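Long-range contact in FACT complex subunit (Chaetomium thermophilum var. thermophilum, PDB 4KHB), which is part of the FACT complex, which probably acts as a histone chaperone that reorganizes nucleosomes during transcription, replication and DNA repair: residues F9-V22 and T35-H48. Numbering follows the deposited sequence.
Sequences FESYKRDNQLPPKV and TIVLPIMGRPVPFH
Phe9 sets CD1 over one face of the His48 imidazole, toward its rim, with Phe9 CD1 3.3 Å from His48 CG and the two ring planes tilted by 32°. The CB of Phe9 adds a CH-pi contact, 4.0 Å from the centroid of the imidazole. CG of His48 is anti to the backbone N (chi1 -164°), which carries the imidazole up to CD1 and CB of Phe9, while ND1 accepts the backbone N-H of Asn50; histidine suits the place, a flat ring whose face takes these carbons while its polar rim still serves Asn50. Replacing the imidazole with the lone methyl of an alanine is likely to strip Phe9 of the surface it rests on and to leave the backbone N-H of Asn50 without its acceptor.

Apolar packing continues along the prolines and valines of the hairpin formed by antiparallel strands 35-40 and 43-48, part of Spt16D, the PH-like domain of Spt16 that pairs with Pob3N in this heterodimer. The loop 9-22 runs across one face of this hairpin; on the other, Ile36 and Leu38 pack on Ile68. Tyr12 turns its ring edge to Pro46, with Tyr12 CD2 4.0 Å from Pro46 CG, and sends its hydroxyl past Val37 to Asp30. Leu18, forked, puts CD2 against Val37 CG2 and Pro46 CG, and CD1 against Pro44 CG. Val22 sets CG1 3.5 Å from Pro44 CB and CG2 3.7 Å from Val37 CG1, its compact branches fitting between them.

Among polar contacts, Ser11 OG lies 3.0 Å from Thr35 OG1. These small hydroxyls have further partners: Arg106 O of the Pob3N subunit for Ser11 and Asn33 O for Thr35.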
loop_
_atom_site.group_PDB
_atom_site.type_symbol
_atom_site.label_atom_id
_atom_site.label_comp_id
_atom_site.label_asym_id
_atom_site.label_seq_id
_atom_site.Cartn_x
_atom_site.Cartn_y
_atom_site.Cartn_z
ATOM N N PHE A 9 -6.944 -10.744 17.649
ATOM C CA PHE A 9 -6.017 -11.477 16.798
ATOM C C PHE A 9 -4.963 -10.516 16.266
ATOM O O PHE A 9 -5.097 -9.298 16.404
ATOM C CB PHE A 9 -6.745 -12.186 15.654
ATOM C CG PHE A 9 -7.636 -11.291 14.848
ATOM C CD1 PHE A 9 -7.135 -10.568 13.775
ATOM C CD2 PHE A 9 -8.985 -11.194 15.149
ATOM C CE1 PHE A 9 -7.961 -9.749 13.027
ATOM C CE2 PHE A 9 -9.817 -10.380 14.407
ATOM C CZ PHE A 9 -9.304 -9.657 13.341
ATOM N N GLU A 10 -3.916 -11.064 15.658
ATOM C CA GLU A 10 -2.786 -10.268 15.192
ATOM C C GLU A 10 -1.992 -11.067 14.168
ATOM O O GLU A 10 -1.541 -12.178 14.457
ATOM C CB GLU A 10 -1.892 -9.909 16.383
ATOM C CG GLU A 10 -0.459 -9.560 16.014
ATOM C CD GLU A 10 0.402 -9.313 17.235
ATOM O OE1 GLU A 10 1.533 -9.838 17.273
ATOM O OE2 GLU A 10 -0.055 -8.606 18.160
ATOM N N SER A 11 -1.822 -10.505 12.975
ATOM C CA SER A 11 -1.126 -11.207 11.905
ATOM C C SER A 11 0.367 -11.301 12.198
ATOM O O SER A 11 0.901 -12.392 12.405
ATOM C CB SER A 11 -1.364 -10.515 10.561
ATOM O OG SER A 11 -2.734 -10.560 10.195
ATOM N N TYR A 12 1.032 -10.149 12.224
ATOM C CA TYR A 12 2.473 -10.100 12.450
ATOM C C TYR A 12 2.842 -9.058 13.505
ATOM O O TYR A 12 2.069 -8.133 13.774
ATOM C CB TYR A 12 3.208 -9.785 11.141
ATOM C CG TYR A 12 2.945 -10.761 10.017
ATOM C CD1 TYR A 12 3.498 -12.035 10.028
ATOM C CD2 TYR A 12 2.145 -10.403 8.942
ATOM C CE1 TYR A 12 3.259 -12.924 8.995
ATOM C CE2 TYR A 12 1.899 -11.281 7.908
ATOM C CZ TYR A 12 2.459 -12.539 7.941
ATOM O OH TYR A 12 2.214 -13.416 6.910
ATOM N N LYS A 13 4.016 -9.222 14.108
ATOM C CA LYS A 13 4.518 -8.276 15.100
ATOM C C LYS A 13 5.695 -7.500 14.504
ATOM O O LYS A 13 5.910 -6.333 14.831
ATOM C CB LYS A 13 4.955 -9.017 16.365
ATOM C CG LYS A 13 4.352 -8.448 17.650
ATOM C CD LYS A 13 4.215 -6.936 17.606
ATOM C CE LYS A 13 3.816 -6.373 18.960
ATOM N NZ LYS A 13 3.638 -4.897 18.906
ATOM N N ARG A 14 6.450 -8.157 13.623
ATOM C CA ARG A 14 7.663 -7.577 13.041
ATOM C C ARG A 14 7.732 -7.733 11.526
ATOM O O ARG A 14 7.128 -8.645 10.956
ATOM C CB ARG A 14 8.904 -8.243 13.643
ATOM C CG ARG A 14 9.274 -7.823 15.049
ATOM C CD ARG A 14 10.470 -8.635 15.530
ATOM N NE ARG A 14 11.641 -8.497 14.666
ATOM C CZ ARG A 14 12.820 -8.044 15.079
ATOM N NH1 ARG A 14 12.990 -7.713 16.351
ATOM N NH2 ARG A 14 13.837 -7.948 14.234
ATOM N N ASP A 15 8.475 -6.833 10.883
ATOM C CA ASP A 15 8.632 -6.842 9.429
ATOM C C ASP A 15 9.258 -8.140 8.906
ATOM O O ASP A 15 8.875 -8.638 7.846
ATOM C CB ASP A 15 9.452 -5.628 8.973
ATOM C CG ASP A 15 8.661 -4.328 9.041
ATOM O OD1 ASP A 15 7.563 -4.269 8.448
ATOM O OD2 ASP A 15 9.136 -3.368 9.687
ATOM N N ASN A 16 10.218 -8.683 9.652
ATOM C CA ASN A 16 10.940 -9.881 9.217
ATOM C C ASN A 16 10.128 -11.175 9.265
ATOM O O ASN A 16 10.620 -12.235 8.874
ATOM C CB ASN A 16 12.274 -10.036 9.967
ATOM C CG ASN A 16 12.092 -10.362 11.447
ATOM O OD1 ASN A 16 10.973 -10.520 11.938
ATOM N ND2 ASN A 16 13.204 -10.469 12.163
ATOM N N GLN A 17 8.891 -11.083 9.745
ATOM C CA GLN A 17 8.008 -12.242 9.787
ATOM C C GLN A 17 7.166 -12.356 8.525
ATOM O O GLN A 17 6.432 -13.327 8.348
ATOM C CB GLN A 17 7.091 -12.200 11.013
ATOM C CG GLN A 17 7.685 -11.541 12.235
ATOM C CD GLN A 17 6.707 -11.503 13.393
ATOM O OE1 GLN A 17 5.929 -10.561 13.529
ATOM N NE2 GLN A 17 6.742 -12.528 14.233
ATOM N N LEU A 18 7.263 -11.352 7.658
ATOM C CA LEU A 18 6.568 -11.388 6.380
ATOM C C LEU A 18 7.217 -12.430 5.471
ATOM O O LEU A 18 8.444 -12.545 5.431
ATOM C CB LEU A 18 6.569 -10.003 5.724
ATOM C CG LEU A 18 5.570 -9.011 6.328
ATOM C CD1 LEU A 18 5.878 -7.569 5.941
ATOM C CD2 LEU A 18 4.160 -9.384 5.911
ATOM N N PRO A 19 6.390 -13.200 4.744
ATOM C CA PRO A 19 6.877 -14.222 3.805
ATOM C C PRO A 19 7.757 -13.597 2.724
ATOM O O PRO A 19 7.392 -12.559 2.178
ATOM C CB PRO A 19 5.594 -14.787 3.182
ATOM C CG PRO A 19 4.461 -14.287 4.009
ATOM C CD PRO A 19 4.920 -13.114 4.801
ATOM N N PRO A 20 8.915 -14.214 2.433
ATOM C CA PRO A 20 9.929 -13.620 1.549
ATOM C C PRO A 20 9.442 -13.285 0.138
ATOM O O PRO A 20 10.003 -12.381 -0.485
ATOM C CB PRO A 20 11.013 -14.704 1.489
ATOM C CG PRO A 20 10.870 -15.432 2.777
ATOM C CD PRO A 20 9.387 -15.477 3.026
ATOM N N LYS A 21 8.427 -13.988 -0.355
ATOM C CA LYS A 21 7.910 -13.734 -1.698
ATOM C C LYS A 21 7.105 -12.438 -1.764
ATOM O O LYS A 21 6.631 -12.046 -2.834
ATOM C CB LYS A 21 7.069 -14.910 -2.202
ATOM C CG LYS A 21 7.856 -16.165 -2.525
ATOM C CD LYS A 21 6.971 -17.150 -3.267
ATOM C CE LYS A 21 7.780 -18.291 -3.845
ATOM N NZ LYS A 21 7.543 -18.366 -5.313
ATOM N N VAL A 22 6.945 -11.785 -0.616
ATOM C CA VAL A 22 6.355 -10.452 -0.543
ATOM C C VAL A 22 7.079 -9.449 -1.446
ATOM O O VAL A 22 6.460 -8.539 -2.003
ATOM C CB VAL A 22 6.337 -9.953 0.931
ATOM C CG1 VAL A 22 6.787 -8.508 1.046
ATOM C CG2 VAL A 22 4.967 -10.167 1.561
ATOM N N THR A 35 -3.226 -15.503 7.538
ATOM C CA THR A 35 -3.133 -14.158 6.996
ATOM C C THR A 35 -2.902 -14.195 5.488
ATOM O O THR A 35 -2.199 -15.071 4.974
ATOM C CB THR A 35 -1.971 -13.386 7.672
ATOM O OG1 THR A 35 -2.183 -13.326 9.089
ATOM C CG2 THR A 35 -1.844 -11.976 7.116
ATOM N N ILE A 36 -3.513 -13.244 4.786
ATOM C CA ILE A 36 -3.194 -12.985 3.390
ATOM C C ILE A 36 -2.477 -11.639 3.310
ATOM O O ILE A 36 -2.735 -10.740 4.116
ATOM C CB ILE A 36 -4.451 -13.006 2.482
ATOM C CG1 ILE A 36 -5.290 -11.739 2.668
ATOM C CG2 ILE A 36 -5.294 -14.239 2.773
ATOM C CD1 ILE A 36 -6.425 -11.601 1.662
ATOM N N VAL A 37 -1.565 -11.506 2.351
ATOM C CA VAL A 37 -0.791 -10.278 2.196
ATOM C C VAL A 37 -1.048 -9.671 0.828
ATOM O O VAL A 37 -0.724 -10.268 -0.198
ATOM C CB VAL A 37 0.723 -10.523 2.374
ATOM C CG1 VAL A 37 1.483 -9.210 2.267
ATOM C CG2 VAL A 37 1.007 -11.200 3.703
ATOM N N LEU A 38 -1.641 -8.481 0.818
ATOM C CA LEU A 38 -2.041 -7.852 -0.430
ATOM C C LEU A 38 -1.107 -6.703 -0.794
ATOM O O LEU A 38 -0.763 -5.878 0.054
ATOM C CB LEU A 38 -3.491 -7.372 -0.338
ATOM C CG LEU A 38 -4.447 -8.453 0.174
ATOM C CD1 LEU A 38 -5.860 -7.933 0.360
ATOM C CD2 LEU A 38 -4.437 -9.639 -0.773
ATOM N N PRO A 39 -0.696 -6.652 -2.067
ATOM C CA PRO A 39 0.222 -5.618 -2.553
ATOM C C PRO A 39 -0.516 -4.321 -2.873
ATOM O O PRO A 39 -1.272 -4.259 -3.844
ATOM C CB PRO A 39 0.796 -6.242 -3.827
ATOM C CG PRO A 39 -0.293 -7.149 -4.322
ATOM C CD PRO A 39 -0.996 -7.668 -3.096
ATOM N N ILE A 40 -0.306 -3.301 -2.050
ATOM C CA ILE A 40 -0.970 -2.020 -2.253
ATOM C C ILE A 40 0.039 -0.883 -2.371
ATOM O O ILE A 40 0.656 -0.475 -1.381
ATOM C CB ILE A 40 -1.970 -1.715 -1.114
ATOM C CG1 ILE A 40 -2.992 -2.849 -0.987
ATOM C CG2 ILE A 40 -2.687 -0.394 -1.358
ATOM C CD1 ILE A 40 -3.948 -2.703 0.187
ATOM N N MET A 41 0.195 -0.383 -3.596
ATOM C CA MET A 41 1.065 0.754 -3.895
ATOM C C MET A 41 2.506 0.543 -3.442
ATOM O O MET A 41 3.144 1.456 -2.910
ATOM C CB MET A 41 0.488 2.041 -3.300
ATOM C CG MET A 41 -0.868 2.411 -3.887
ATOM S SD MET A 41 -0.766 2.865 -5.630
ATOM C CE MET A 41 -2.433 2.501 -6.193
ATOM N N GLY A 42 3.012 -0.667 -3.663
ATOM C CA GLY A 42 4.401 -0.966 -3.377
ATOM C C GLY A 42 4.602 -1.476 -1.969
ATOM O O GLY A 42 5.735 -1.645 -1.511
ATOM N N ARG A 43 3.496 -1.723 -1.276
ATOM C CA ARG A 43 3.557 -2.127 0.117
ATOM C C ARG A 43 2.767 -3.408 0.334
ATOM O O ARG A 43 1.604 -3.509 -0.060
ATOM C CB ARG A 43 3.025 -1.006 1.012
ATOM C CG ARG A 43 2.958 -1.354 2.491
ATOM C CD ARG A 43 2.704 -0.113 3.333
ATOM N NE ARG A 43 3.686 0.933 3.051
ATOM C CZ ARG A 43 4.925 0.947 3.530
ATOM N NH1 ARG A 43 5.347 -0.029 4.324
ATOM N NH2 ARG A 43 5.747 1.939 3.216
ATOM N N PRO A 44 3.408 -4.396 0.969
ATOM C CA PRO A 44 2.760 -5.655 1.346
ATOM C C PRO A 44 1.865 -5.465 2.560
ATOM O O PRO A 44 2.372 -5.254 3.663
ATOM C CB PRO A 44 3.940 -6.561 1.699
ATOM C CG PRO A 44 5.039 -5.619 2.102
ATOM C CD PRO A 44 4.847 -4.379 1.290
ATOM N N VAL A 45 0.553 -5.550 2.365
ATOM C CA VAL A 45 -0.379 -5.280 3.451
ATOM C C VAL A 45 -1.079 -6.548 3.923
ATOM O O VAL A 45 -1.784 -7.200 3.152
ATOM C CB VAL A 45 -1.430 -4.233 3.046
ATOM C CG1 VAL A 45 -2.335 -3.913 4.224
ATOM C CG2 VAL A 45 -0.749 -2.973 2.537
ATOM N N PRO A 46 -0.884 -6.895 5.203
ATOM C CA PRO A 46 -1.489 -8.088 5.804
ATOM C C PRO A 46 -2.963 -7.884 6.121
ATOM O O PRO A 46 -3.344 -6.808 6.581
ATOM C CB PRO A 46 -0.704 -8.264 7.116
ATOM C CG PRO A 46 0.485 -7.350 7.010
ATOM C CD PRO A 46 0.056 -6.232 6.123
ATOM N N PHE A 47 -3.774 -8.906 5.872
ATOM C CA PHE A 47 -5.152 -8.928 6.346
ATOM C C PHE A 47 -5.434 -10.294 6.957
ATOM O O PHE A 47 -5.279 -11.327 6.300
ATOM C CB PHE A 47 -6.129 -8.626 5.207
ATOM C CG PHE A 47 -6.116 -7.190 4.758
ATOM C CD1 PHE A 47 -6.857 -6.232 5.440
ATOM C CD2 PHE A 47 -5.369 -6.796 3.657
ATOM C CE1 PHE A 47 -6.853 -4.904 5.030
ATOM C CE2 PHE A 47 -5.361 -5.472 3.241
ATOM C CZ PHE A 47 -6.103 -4.525 3.930
ATOM N N HIS A 48 -5.839 -10.297 8.222
ATOM C CA HIS A 48 -6.083 -11.543 8.939
ATOM C C HIS A 48 -7.357 -12.200 8.429
ATOM O O HIS A 48 -8.268 -11.515 7.965
ATOM C CB HIS A 48 -6.179 -11.271 10.439
ATOM C CG HIS A 48 -6.039 -12.497 11.289
ATOM N ND1 HIS A 48 -7.079 -13.372 11.512
ATOM C CD2 HIS A 48 -4.980 -12.986 11.976
ATOM C CE1 HIS A 48 -6.666 -14.351 12.299
ATOM N NE2 HIS A 48 -5.396 -14.140 12.594
#